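Local coordinates for protein thiamine pyrophosphokinase (Saccharomyces cerevisiae, PDB 1IG0) that transfers a pyrophosphate group from ATP to thiamine, giving thiamine diphosphate and AMP, and is the only yeast enzyme able to make this cofactor, at residues B[263-266]-B[270-273]; B[9-14]-B[242-247]; B[274-277]-B[282-285]. One frame throughout, in Å; residues are numbered along the deposited sequence.

Interaction 1. Residues B[263-266]-B[270-273]; sequences KETR and WDVK. With VIB (3-(4-amino-2-methyl-pyrimidin-5-ylmethyl)-5-(2-hydroxy-ethyl)-4-methyl-thiazol-3-ium), chain C.
Thr265 carries most of the hydrogen bonding between strand 263-266 and the roughly antiparallel 270-273. Its backbone N donates to Val272 O (3.1 Å), and its hydroxyl, not its carbonyl O, receives Val272 N: OG1 accepts at 2.9 Å and donates to Asp271 OD1 at 2.8 Å, on the anti side but tilted out of the carboxylate plane. With chi1 at 67°, OG1 lies between the backbone N and the carbonyl carbon, where it can serve both partners. The Asp271 carboxylate also accepts from the backbone N of Gly267 and Leu268, so it ties down the connecting turn. A water donates to Thr265 O and, weakly, to Val272 O.

Charged groups gather around Glu264, whose OE2 forms a salt bridge with Arg266 NE (2.8 Å), met from above the carboxylate plane; Arg266 has a second carboxylate partner in Asp17. Lys273 NZ stays 4.3 Å from Glu264 OE2, beyond a salt bridge.

Nonpolar contact is slight between the strands, Thr265 CG2 against Val272 CG2, but extensive with the bound thiamine: Val272 CG1 touches its methyl CM2 at 3.7 Å, and the Trp270 indole lays one face along the pyrimidine and the methylene bridge.

Strand 4-7 pairs with 270-272, while 260-266 lies between 295-300 and 275-277 in a mixed sheet; Lys263 and Glu264 form a classic beta bulge opposite Asp299.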
ATOM      1  N   LYS B 263      12.760  18.403   8.245  1.00 21.96           N
ATOM      2  CA  LYS B 263      13.685  19.460   8.625  1.00 24.05           C
ATOM      3  C   LYS B 263      14.874  19.557   7.680  1.00 23.65           C
ATOM      4  O   LYS B 263      15.273  20.651   7.274  1.00 23.48           O
ATOM      5  CB  LYS B 263      14.177  19.238  10.056  1.00 26.41           C
ATOM      6  CG  LYS B 263      15.175  20.284  10.517  1.00 30.34           C
ATOM      7  CD  LYS B 263      15.415  20.218  12.014  1.00 33.37           C
ATOM      8  CE  LYS B 263      16.379  21.309  12.445  1.00 35.50           C
ATOM      9  NZ  LYS B 263      15.954  22.633  11.909  1.00 37.42           N
ATOM     10  N   GLU B 264      15.438  18.407   7.328  1.00 24.18           N
ATOM     11  CA  GLU B 264      16.584  18.380   6.434  1.00 24.02           C
ATOM     12  C   GLU B 264      17.008  16.976   6.034  1.00 23.59           C
ATOM     13  O   GLU B 264      16.878  16.026   6.806  1.00 22.38           O
ATOM     14  CB  GLU B 264      17.774  19.092   7.091  1.00 26.70           C
ATOM     15  CG  GLU B 264      19.127  18.744   6.482  1.00 28.66           C
ATOM     16  CD  GLU B 264      20.284  19.409   7.200  1.00 31.22           C
ATOM     17  OE1 GLU B 264      20.290  19.404   8.449  1.00 32.09           O
ATOM     18  OE2 GLU B 264      21.194  19.924   6.516  1.00 31.73           O
ATOM     19  N   THR B 265      17.502  16.859   4.808  1.00 22.08           N
ATOM     20  CA  THR B 265      18.009  15.600   4.290  1.00 21.32           C
ATOM     21  C   THR B 265      19.319  15.928   3.596  1.00 22.13           C
ATOM     22  O   THR B 265      19.486  17.018   3.050  1.00 21.94           O
ATOM     23  CB  THR B 265      17.063  14.951   3.259  1.00 20.11           C
ATOM     24  OG1 THR B 265      17.001  15.761   2.079  1.00 18.47           O
ATOM     25  CG2 THR B 265      15.675  14.786   3.848  1.00 17.97           C
ATOM     26  N   ARG B 266      20.254  14.989   3.650  1.00 22.63           N
ATOM     27  CA  ARG B 266      21.552  15.144   3.012  1.00 22.54           C
ATOM     28  C   ARG B 266      21.878  13.791   2.397  1.00 21.44           C
ATOM     29  O   ARG B 266      21.891  12.779   3.095  1.00 21.99           O
ATOM     30  CB  ARG B 266      22.628  15.514   4.041  1.00 23.71           C
ATOM     31  CG  ARG B 266      22.454  16.875   4.697  1.00 26.34           C
ATOM     32  CD  ARG B 266      23.625  17.174   5.630  1.00 29.38           C
ATOM     33  NE  ARG B 266      23.545  18.511   6.214  1.00 32.95           N
ATOM     34  CZ  ARG B 266      24.461  19.031   7.028  1.00 34.97           C
ATOM     35  NH1 ARG B 266      25.537  18.330   7.362  1.00 36.29           N
ATOM     36  NH2 ARG B 266      24.299  20.256   7.514  1.00 36.73           N
ATOM     37  N   TRP B 270      17.335  14.471  -4.434  1.00 18.95           N
ATOM     38  CA  TRP B 270      16.587  15.692  -4.188  1.00 19.24           C
ATOM     39  C   TRP B 270      16.545  15.907  -2.678  1.00 19.63           C
ATOM     40  O   TRP B 270      15.734  15.298  -1.978  1.00 19.33           O
ATOM     41  CB  TRP B 270      15.168  15.570  -4.750  1.00 19.71           C
ATOM     42  CG  TRP B 270      15.121  15.636  -6.247  1.00 18.98           C
ATOM     43  CD1 TRP B 270      15.081  16.762  -7.021  1.00 19.84           C
ATOM     44  CD2 TRP B 270      15.134  14.526  -7.153  1.00 19.35           C
ATOM     45  NE1 TRP B 270      15.073  16.422  -8.354  1.00 19.68           N
ATOM     46  CE2 TRP B 270      15.110  15.056  -8.464  1.00 18.84           C
ATOM     47  CE3 TRP B 270      15.177  13.135  -6.986  1.00 18.61           C
ATOM     48  CZ2 TRP B 270      15.113  14.240  -9.603  1.00 19.67           C
ATOM     49  CZ3 TRP B 270      15.182  12.322  -8.122  1.00 18.71           C
ATOM     50  CH2 TRP B 270      15.155  12.881  -9.411  1.00 18.39           C
ATOM     51  N   ASP B 271      17.446  16.750  -2.180  1.00 18.73           N
ATOM     52  CA  ASP B 271      17.507  17.050  -0.752  1.00 20.00           C
ATOM     53  C   ASP B 271      16.591  18.217  -0.425  1.00 20.36           C
ATOM     54  O   ASP B 271      16.458  19.152  -1.216  1.00 21.42           O
ATOM     55  CB  ASP B 271      18.935  17.398  -0.321  1.00 19.09           C
ATOM     56  CG  ASP B 271      19.778  16.170  -0.033  1.00 18.72           C
ATOM     57  OD1 ASP B 271      19.224  15.176   0.483  1.00 19.30           O
ATOM     58  OD2 ASP B 271      20.996  16.205  -0.301  1.00 20.41           O
ATOM     59  N   VAL B 272      15.966  18.164   0.746  1.00 20.66           N
ATOM     60  CA  VAL B 272      15.052  19.217   1.164  1.00 21.10           C
ATOM     61  C   VAL B 272      15.382  19.775   2.545  1.00 21.84           C
ATOM     62  O   VAL B 272      16.139  19.173   3.306  1.00 22.30           O
ATOM     63  CB  VAL B 272      13.594  18.707   1.171  1.00 20.95           C
ATOM     64  CG1 VAL B 272      13.184  18.295  -0.231  1.00 22.38           C
ATOM     65  CG2 VAL B 272      13.456  17.533   2.119  1.00 20.22           C
ATOM     66  N   LYS B 273      14.813  20.939   2.849  1.00 22.73           N
ATOM     67  CA  LYS B 273      15.008  21.612   4.134  1.00 24.23           C
ATOM     68  C   LYS B 273      13.722  22.364   4.468  1.00 23.25           C
ATOM     69  O   LYS B 273      13.118  22.968   3.584  1.00 22.12           O
ATOM     70  CB  LYS B 273      16.173  22.605   4.054  1.00 26.23           C
ATOM     71  CG  LYS B 273      17.505  21.972   3.692  1.00 29.58           C
ATOM     72  CD  LYS B 273      18.645  22.985   3.650  1.00 32.29           C
ATOM     73  CE  LYS B 273      18.984  23.521   5.033  1.00 33.22           C
ATOM     74  NZ  LYS B 273      20.417  23.932   5.119  1.00 36.20           N
TER
HETATM   75  CM2 VIB C 702      11.486  16.393  -2.910  1.00 19.59           C
HETATM   76  N4A VIB C 702      11.645  15.938  -7.841  1.00 17.96           N
HETATM   77  CM4 VIB C 702      11.955  11.401 -10.151  1.00 20.38           C
HETATM   78  O1  VIB C 702       7.464   9.954 -10.423  1.00 27.41           O
HETATM   79  C7  VIB C 702       8.591   9.747 -11.281  1.00 24.95           C
HETATM   80  C6  VIB C 702       9.255  11.110 -11.605  1.00 22.69           C
HETATM   81  C2  VIB C 702       9.428  13.195  -8.310  1.00 19.66           C
HETATM   82  S1  VIB C 702       8.137  12.759  -9.473  1.00 20.79           S
HETATM   83  C5  VIB C 702       9.478  11.894 -10.314  1.00 21.35           C
HETATM   84  C4  VIB C 702      10.661  12.029  -9.656  1.00 20.13           C
HETATM   85  N3  VIB C 702      10.571  12.744  -8.588  1.00 20.03           N
HETATM   86  C7A VIB C 702      11.727  13.040  -7.694  1.00 17.97           C
HETATM   87  C4A VIB C 702      11.628  15.323  -6.573  1.00 17.20           C
HETATM   88  N3A VIB C 702      11.571  16.128  -5.415  1.00 19.14           N
HETATM   89  C2A VIB C 702      11.550  15.535  -4.142  1.00 18.92           C
HETATM   90  N1A VIB C 702      11.593  14.134  -4.030  1.00 19.07           N
HETATM   91  C6A VIB C 702      11.650  13.327  -5.183  1.00 17.72           C
HETATM   92  C5A VIB C 702      11.670  13.915  -6.461  1.00 18.36           C
HETATM   93  O   HOH W   1      19.366  19.678   2.444  1.00 40.98           O

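Interaction 2. Residues B[9-14]-B[242-247]; sequences PERIKI and QFRNTC
A single side-chain hydrogen bond joins Arg11 to Asn245 across this contact, with Arg11 NH2 donating to Asn245 OD1 at 2.6 Å. The two side chains approach from opposite directions, and their guanidinium and amide planes are only 5° apart. The oxygen sits at the guanidinium edge, in its plane, and the donor comes nearly in line with the amide C=O, although the angle at the hydrogen is 141°.

A second bond steadies the donor from its own side. Arg11 NH1 reaches back to Glu10 O (2.7 Å), a turn made possible by the bend at chi2 (-76°), and approaches from above that carbonyl plane. With NH1 and NH2 both engaged, the rotation of the guanidinium is restrained.

Packing adds little. Arg244 CD lies 3.9 Å from Arg11 NH2, and its own NH1 is 4.0 Å from the same nitrogen, bringing two like charges close together.

Within the helix, Gln242 O accepts from both Thr246 N and Thr246 OG1, which come from opposite faces of its plane.

The contact bridges the loop between strands 4-7 and 23-26 and the short helix 241-247. The loop is held by salt bridges of Glu10 to Arg289 and Lys269 and of Lys13 to Asp293, while the helix packs Phe243 and Cys247 against helix 312-315.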
ATOM      1  N   PRO B   9      23.987  16.173  -7.783  1.00 20.66           N
ATOM      2  CA  PRO B   9      24.548  15.410  -8.897  1.00 20.72           C
ATOM      3  C   PRO B   9      24.362  13.963  -8.430  1.00 21.44           C
ATOM      4  O   PRO B   9      23.931  13.737  -7.298  1.00 21.13           O
ATOM      5  CB  PRO B   9      26.009  15.854  -8.923  1.00 20.47           C
ATOM      6  CG  PRO B   9      26.280  16.256  -7.498  1.00 20.78           C
ATOM      7  CD  PRO B   9      25.020  16.989  -7.123  1.00 20.59           C
ATOM      8  N   GLU B  10      24.697  12.986  -9.262  1.00 21.32           N
ATOM      9  CA  GLU B  10      24.483  11.592  -8.883  1.00 22.80           C
ATOM     10  C   GLU B  10      25.221  11.079  -7.643  1.00 22.45           C
ATOM     11  O   GLU B  10      24.759  10.137  -6.995  1.00 21.70           O
ATOM     12  CB  GLU B  10      24.783  10.686 -10.075  1.00 23.59           C
ATOM     13  CG  GLU B  10      23.807   9.533 -10.213  1.00 26.72           C
ATOM     14  CD  GLU B  10      22.357   9.985 -10.131  1.00 25.99           C
ATOM     15  OE1 GLU B  10      21.972  10.932 -10.850  1.00 27.08           O
ATOM     16  OE2 GLU B  10      21.597   9.388  -9.344  1.00 27.06           O
ATOM     17  N   ARG B  11      26.356  11.682  -7.306  1.00 22.27           N
ATOM     18  CA  ARG B  11      27.112  11.247  -6.134  1.00 22.51           C
ATOM     19  C   ARG B  11      27.766  12.390  -5.361  1.00 22.85           C
ATOM     20  O   ARG B  11      28.482  13.212  -5.933  1.00 22.73           O
ATOM     21  CB  ARG B  11      28.190  10.236  -6.545  1.00 22.49           C
ATOM     22  CG  ARG B  11      27.665   8.862  -6.955  1.00 22.30           C
ATOM     23  CD  ARG B  11      27.256   8.037  -5.741  1.00 23.24           C
ATOM     24  NE  ARG B  11      26.800   6.697  -6.105  1.00 22.86           N
ATOM     25  CZ  ARG B  11      25.643   6.433  -6.703  1.00 23.43           C
ATOM     26  NH1 ARG B  11      24.805   7.415  -7.008  1.00 21.81           N
ATOM     27  NH2 ARG B  11      25.324   5.181  -7.005  1.00 22.59           N
ATOM     28  N   ILE B  12      27.517  12.432  -4.055  1.00 23.18           N
ATOM     29  CA  ILE B  12      28.093  13.458  -3.192  1.00 23.71           C
ATOM     30  C   ILE B  12      28.514  12.820  -1.873  1.00 24.68           C
ATOM     31  O   ILE B  12      28.276  11.634  -1.633  1.00 23.86           O
ATOM     32  CB  ILE B  12      27.074  14.573  -2.840  1.00 23.55           C
ATOM     33  CG1 ILE B  12      25.981  14.008  -1.924  1.00 24.33           C
ATOM     34  CG2 ILE B  12      26.456  15.145  -4.109  1.00 24.80           C
ATOM     35  CD1 ILE B  12      25.060  15.063  -1.326  1.00 24.61           C
ATOM     36  N   LYS B  13      29.147  13.623  -1.026  1.00 26.31           N
ATOM     37  CA  LYS B  13      29.569  13.192   0.297  1.00 29.20           C
ATOM     38  C   LYS B  13      28.909  14.178   1.248  1.00 31.01           C
ATOM     39  O   LYS B  13      28.982  15.388   1.055  1.00 30.66           O
ATOM     40  CB  LYS B  13      31.089  13.281   0.462  1.00 29.48           C
ATOM     41  CG  LYS B  13      31.882  12.108  -0.106  1.00 31.78           C
ATOM     42  CD  LYS B  13      33.358  12.241   0.271  1.00 33.33           C
ATOM     43  CE  LYS B  13      34.170  11.007  -0.095  1.00 35.50           C
ATOM     44  NZ  LYS B  13      34.137  10.720  -1.552  1.00 37.01           N
ATOM     45  N   ILE B  14      28.243  13.659   2.264  1.00 33.45           N
ATOM     46  CA  ILE B  14      27.590  14.519   3.219  1.00 36.44           C
ATOM     47  C   ILE B  14      28.560  14.694   4.353  1.00 38.92           C
ATOM     48  O   ILE B  14      29.587  14.011   4.430  1.00 40.36           O
ATOM     49  CB  ILE B  14      26.274  13.909   3.752  1.00 35.90           C
ATOM     50  CG1 ILE B  14      26.551  12.708   4.682  1.00 35.66           C
ATOM     51  CG2 ILE B  14      25.419  13.458   2.584  1.00 35.50           C
ATOM     52  CD1 ILE B  14      25.303  12.070   5.241  1.00 35.33           C
ATOM     53  N   GLN B 242      29.153  -0.748  -2.923  1.00 26.22           N
ATOM     54  CA  GLN B 242      28.913  -1.869  -3.825  1.00 26.68           C
ATOM     55  C   GLN B 242      27.527  -2.460  -3.598  1.00 25.40           C
ATOM     56  O   GLN B 242      26.830  -2.814  -4.547  1.00 25.66           O
ATOM     57  CB  GLN B 242      29.978  -2.953  -3.633  1.00 28.94           C
ATOM     58  CG  GLN B 242      29.904  -4.066  -4.666  1.00 32.64           C
ATOM     59  CD  GLN B 242      30.087  -3.556  -6.087  1.00 35.51           C
ATOM     60  OE1 GLN B 242      31.156  -3.062  -6.448  1.00 36.67           O
ATOM     61  NE2 GLN B 242      29.040  -3.670  -6.897  1.00 36.64           N
ATOM     62  N   PHE B 243      27.129  -2.569  -2.335  1.00 25.28           N
ATOM     63  CA  PHE B 243      25.816  -3.105  -1.993  1.00 24.30           C
ATOM     64  C   PHE B 243      24.723  -2.189  -2.529  1.00 23.96           C
ATOM     65  O   PHE B 243      23.764  -2.644  -3.156  1.00 23.51           O
ATOM     66  CB  PHE B 243      25.677  -3.227  -0.471  1.00 24.84           C
ATOM     67  CG  PHE B 243      24.273  -3.530  -0.005  1.00 24.98           C
ATOM     68  CD1 PHE B 243      23.673  -4.748  -0.301  1.00 25.95           C
ATOM     69  CD2 PHE B 243      23.554  -2.593   0.734  1.00 25.86           C
ATOM     70  CE1 PHE B 243      22.376  -5.034   0.133  1.00 24.59           C
ATOM     71  CE2 PHE B 243      22.255  -2.869   1.173  1.00 25.73           C
ATOM     72  CZ  PHE B 243      21.668  -4.093   0.870  1.00 25.00           C
ATOM     73  N   ARG B 244      24.877  -0.893  -2.283  1.00 23.62           N
ATOM     74  CA  ARG B 244      23.895   0.087  -2.725  1.00 24.21           C
ATOM     75  C   ARG B 244      23.765   0.111  -4.249  1.00 23.06           C
ATOM     76  O   ARG B 244      22.657   0.175  -4.780  1.00 21.81           O
ATOM     77  CB  ARG B 244      24.269   1.476  -2.186  1.00 25.95           C
ATOM     78  CG  ARG B 244      25.062   2.360  -3.138  1.00 31.24           C
ATOM     79  CD  ARG B 244      24.155   3.387  -3.802  1.00 30.89           C
ATOM     80  NE  ARG B 244      23.061   2.757  -4.533  1.00 34.27           N
ATOM     81  CZ  ARG B 244      22.032   3.411  -5.059  1.00 33.23           C
ATOM     82  NH1 ARG B 244      21.946   4.729  -4.941  1.00 34.19           N
ATOM     83  NH2 ARG B 244      21.086   2.745  -5.703  1.00 32.59           N
ATOM     84  N   ASN B 245      24.893   0.046  -4.951  1.00 23.04           N
ATOM     85  CA  ASN B 245      24.878   0.068  -6.412  1.00 22.92           C
ATOM     86  C   ASN B 245      24.301  -1.198  -7.032  1.00 23.32           C
ATOM     87  O   ASN B 245      23.657  -1.147  -8.080  1.00 22.90           O
ATOM     88  CB  ASN B 245      26.293   0.286  -6.959  1.00 24.39           C
ATOM     89  CG  ASN B 245      26.820   1.676  -6.678  1.00 25.49           C
ATOM     90  OD1 ASN B 245      26.141   2.670  -6.934  1.00 26.73           O
ATOM     91  ND2 ASN B 245      28.043   1.757  -6.164  1.00 25.32           N
ATOM     92  N   THR B 246      24.526  -2.333  -6.380  1.00 23.06           N
ATOM     93  CA  THR B 246      24.053  -3.611  -6.894  1.00 23.54           C
ATOM     94  C   THR B 246      22.627  -3.993  -6.511  1.00 23.22           C
ATOM     95  O   THR B 246      21.899  -4.552  -7.329  1.00 22.76           O
ATOM     96  CB  THR B 246      24.985  -4.763  -6.447  1.00 23.86           C
ATOM     97  OG1 THR B 246      26.334  -4.457  -6.817  1.00 26.40           O
ATOM     98  CG2 THR B 246      24.575  -6.077  -7.105  1.00 24.48           C
ATOM     99  N   CYS B 247      22.221  -3.678  -5.283  1.00 23.44           N
ATOM    100  CA  CYS B 247      20.893  -4.070  -4.816  1.00 23.60           C
ATOM    101  C   CYS B 247      19.881  -2.974  -4.501  1.00 22.98           C
ATOM    102  O   CYS B 247      18.725  -3.282  -4.218  1.00 22.75           O
ATOM    103  CB  CYS B 247      21.043  -4.946  -3.570  1.00 24.24           C
ATOM    104  SG  CYS B 247      22.368  -6.168  -3.666  1.00 26.14           S
TER

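Interaction 3. Residues B[274-277]-B[282-285]; sequences NWPT and GRVS. With VIB (3-(4-amino-2-methyl-pyrimidin-5-ylmethyl)-5-(2-hydroxy-ethyl)-4-methyl-thiazol-3-ium), chain C.
One side of the pyrimidine end of the thiamine pocket is formed here, where Trp275 and Ser285 both touch the bound vitamin and Arg283 backs the tryptophan. Ser285 OG donates to the ring nitrogen N1A of thiamine at 2.7 Å, and also hydrogen-bonds to Asn288. The thiamine methyl CM2 lies 3.7 Å from Trp275 CZ2, near the rim of the indole on the side away from Arg283. Arg283 brings NH2 over the opposite face, its guanidinium tilted 46° from the indole. This cation-pi contact places Arg283 CZ 4.1 Å from the centroid of the five-membered ring of Trp275. With CG anti to the backbone N (chi1 -157°), the indole reaches between methyl and cation.

Strand 275-277 is, within this chain, an outermost strand of the five-stranded mixed sheet, and the chain turns back after it so that Arg283, centre of an inverse gamma turn, lies beside Pro276. NE and NH2 of Arg283 grip Pro276 O side-on, at 2.7 and 2.9 Å; NH2 falls on a lone pair in the carbonyl plane, whereas NE stands above that plane. Arg283 NH1 forms a salt bridge with Glu3. Replacing Trp275 by an alanine would probably open a gap beside the thiamine methyl and leave the Arg283 guanidinium without its aromatic mate.

Farther along, Thr277 OG1 donates to Arg283 O (2.7 Å) and accepts from a water, which accepts from Ser285 N (water O to Ser285 N 2.8 Å).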
ATOM      1  N   ASN B 274      13.312  22.330   5.735  1.00 23.77           N
ATOM      2  CA  ASN B 274      12.087  23.007   6.166  1.00 24.38           C
ATOM      3  C   ASN B 274      11.019  22.706   5.120  1.00 23.36           C
ATOM      4  O   ASN B 274      10.316  23.599   4.645  1.00 23.93           O
ATOM      5  CB  ASN B 274      12.324  24.518   6.256  1.00 26.71           C
ATOM      6  CG  ASN B 274      13.545  24.867   7.086  1.00 29.13           C
ATOM      7  OD1 ASN B 274      13.679  24.429   8.228  1.00 32.23           O
ATOM      8  ND2 ASN B 274      14.445  25.662   6.514  1.00 30.35           N
ATOM      9  N   TRP B 275      10.910  21.425   4.779  1.00 21.99           N
ATOM     10  CA  TRP B 275       9.997  20.937   3.752  1.00 20.19           C
ATOM     11  C   TRP B 275       8.797  20.183   4.330  1.00 20.73           C
ATOM     12  O   TRP B 275       8.924  19.032   4.750  1.00 20.35           O
ATOM     13  CB  TRP B 275      10.789  20.010   2.829  1.00 19.57           C
ATOM     14  CG  TRP B 275      10.238  19.816   1.460  1.00 19.56           C
ATOM     15  CD1 TRP B 275      10.369  20.662   0.398  1.00 18.39           C
ATOM     16  CD2 TRP B 275       9.525  18.672   0.978  1.00 19.03           C
ATOM     17  NE1 TRP B 275       9.791  20.113  -0.720  1.00 18.92           N
ATOM     18  CE2 TRP B 275       9.265  18.890  -0.393  1.00 19.90           C
ATOM     19  CE3 TRP B 275       9.086  17.480   1.570  1.00 19.18           C
ATOM     20  CZ2 TRP B 275       8.580  17.961  -1.183  1.00 19.28           C
ATOM     21  CZ3 TRP B 275       8.405  16.554   0.781  1.00 18.94           C
ATOM     22  CH2 TRP B 275       8.161  16.801  -0.581  1.00 19.64           C
ATOM     23  N   PRO B 276       7.618  20.824   4.365  1.00 20.01           N
ATOM     24  CA  PRO B 276       6.428  20.152   4.902  1.00 19.95           C
ATOM     25  C   PRO B 276       6.047  18.963   4.022  1.00 18.50           C
ATOM     26  O   PRO B 276       6.118  19.050   2.798  1.00 19.03           O
ATOM     27  CB  PRO B 276       5.365  21.249   4.864  1.00 19.78           C
ATOM     28  CG  PRO B 276       6.161  22.508   4.998  1.00 21.29           C
ATOM     29  CD  PRO B 276       7.333  22.242   4.086  1.00 19.45           C
ATOM     30  N   THR B 277       5.644  17.855   4.636  1.00 18.31           N
ATOM     31  CA  THR B 277       5.258  16.676   3.867  1.00 18.45           C
ATOM     32  C   THR B 277       3.951  16.080   4.384  1.00 18.84           C
ATOM     33  O   THR B 277       3.756  15.935   5.592  1.00 19.32           O
ATOM     34  CB  THR B 277       6.370  15.597   3.898  1.00 17.36           C
ATOM     35  OG1 THR B 277       6.016  14.515   3.026  1.00 15.92           O
ATOM     36  CG2 THR B 277       6.577  15.075   5.317  1.00 17.84           C
ATOM     37  N   GLY B 282      -0.350  16.072  -0.889  1.00 19.06           N
ATOM     38  CA  GLY B 282       0.317  15.521  -2.053  1.00 19.61           C
ATOM     39  C   GLY B 282       1.810  15.778  -2.040  1.00 19.01           C
ATOM     40  O   GLY B 282       2.529  15.361  -2.950  1.00 19.13           O
ATOM     41  N   ARG B 283       2.281  16.475  -1.010  1.00 18.01           N
ATOM     42  CA  ARG B 283       3.702  16.774  -0.888  1.00 17.72           C
ATOM     43  C   ARG B 283       4.429  15.590  -0.270  1.00 17.36           C
ATOM     44  O   ARG B 283       4.654  15.541   0.940  1.00 18.09           O
ATOM     45  CB  ARG B 283       3.917  18.027  -0.037  1.00 18.94           C
ATOM     46  CG  ARG B 283       3.573  19.328  -0.755  1.00 18.56           C
ATOM     47  CD  ARG B 283       3.666  20.520   0.188  1.00 19.53           C
ATOM     48  NE  ARG B 283       4.962  20.592   0.859  1.00 19.52           N
ATOM     49  CZ  ARG B 283       6.056  21.132   0.331  1.00 19.72           C
ATOM     50  NH1 ARG B 283       6.019  21.665  -0.882  1.00 21.26           N
ATOM     51  NH2 ARG B 283       7.193  21.124   1.013  1.00 19.30           N
ATOM     52  N   VAL B 284       4.795  14.637  -1.120  1.00 16.92           N
ATOM     53  CA  VAL B 284       5.495  13.432  -0.694  1.00 17.37           C
ATOM     54  C   VAL B 284       6.668  13.160  -1.626  1.00 17.40           C
ATOM     55  O   VAL B 284       6.509  13.143  -2.846  1.00 17.96           O
ATOM     56  CB  VAL B 284       4.556  12.205  -0.722  1.00 17.60           C
ATOM     57  CG1 VAL B 284       5.330  10.942  -0.381  1.00 17.77           C
ATOM     58  CG2 VAL B 284       3.414  12.403   0.261  1.00 16.72           C
ATOM     59  N   SER B 285       7.844  12.949  -1.045  1.00 17.43           N
ATOM     60  CA  SER B 285       9.035  12.674  -1.833  1.00 18.55           C
ATOM     61  C   SER B 285       9.022  11.233  -2.328  1.00 19.29           C
ATOM     62  O   SER B 285       9.392  10.310  -1.602  1.00 20.65           O
ATOM     63  CB  SER B 285      10.294  12.924  -0.999  1.00 18.79           C
ATOM     64  OG  SER B 285      11.462  12.712  -1.776  1.00 18.84           O
TER
HETATM   65  CM2 VIB C 702      11.486  16.393  -2.910  1.00 19.59           C
HETATM   66  N4A VIB C 702      11.645  15.938  -7.841  1.00 17.96           N
HETATM   67  CM4 VIB C 702      11.955  11.401 -10.151  1.00 20.38           C
HETATM   68  O1  VIB C 702       7.464   9.954 -10.423  1.00 27.41           O
HETATM   69  C7  VIB C 702       8.591   9.747 -11.281  1.00 24.95           C
HETATM   70  C6  VIB C 702       9.255  11.110 -11.605  1.00 22.69           C
HETATM   71  C2  VIB C 702       9.428  13.195  -8.310  1.00 19.66           C
HETATM   72  S1  VIB C 702       8.137  12.759  -9.473  1.00 20.79           S
HETATM   73  C5  VIB C 702       9.478  11.894 -10.314  1.00 21.35           C
HETATM   74  C4  VIB C 702      10.661  12.029  -9.656  1.00 20.13           C
HETATM   75  N3  VIB C 702      10.571  12.744  -8.588  1.00 20.03           N
HETATM   76  C7A VIB C 702      11.727  13.040  -7.694  1.00 17.97           C
HETATM   77  C4A VIB C 702      11.628  15.323  -6.573  1.00 17.20           C
HETATM   78  N3A VIB C 702      11.571  16.128  -5.415  1.00 19.14           N
HETATM   79  C2A VIB C 702      11.550  15.535  -4.142  1.00 18.92           C
HETATM   80  N1A VIB C 702      11.593  14.134  -4.030  1.00 19.07           N
HETATM   81  C6A VIB C 702      11.650  13.327  -5.183  1.00 17.72           C
HETATM   82  C5A VIB C 702      11.670  13.915  -6.461  1.00 18.36           C
HETATM   83  O   HOH W   2       8.072  13.094   1.779  1.00 19.72           O

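How the interactions relate
Interactions 1 and 3 share the thiamine site and lie about 10 Å apart, centre to centre. The chain turns a corner at 273-274 between them, and strand 260-266, which faces 270-273, is also the sheet neighbour of 275-277, with a probable hydrogen bond of 3.0 Å from Asn274 N to Lys263 O. Tyr123 and Gln122 of the second subunit meet Trp270 and help complete the site at the dimer interface, Gln122 O hydrogen-bonding the thiamine. Interaction 2 stands apart, the Arg244 side chain about 13 Å from the ligand. Centred about 17 Å from interaction 1, it touches it through Ile14 CG2, 3.6 Å from Arg266 C; interaction 3 is about 13 Å away between nearest atoms.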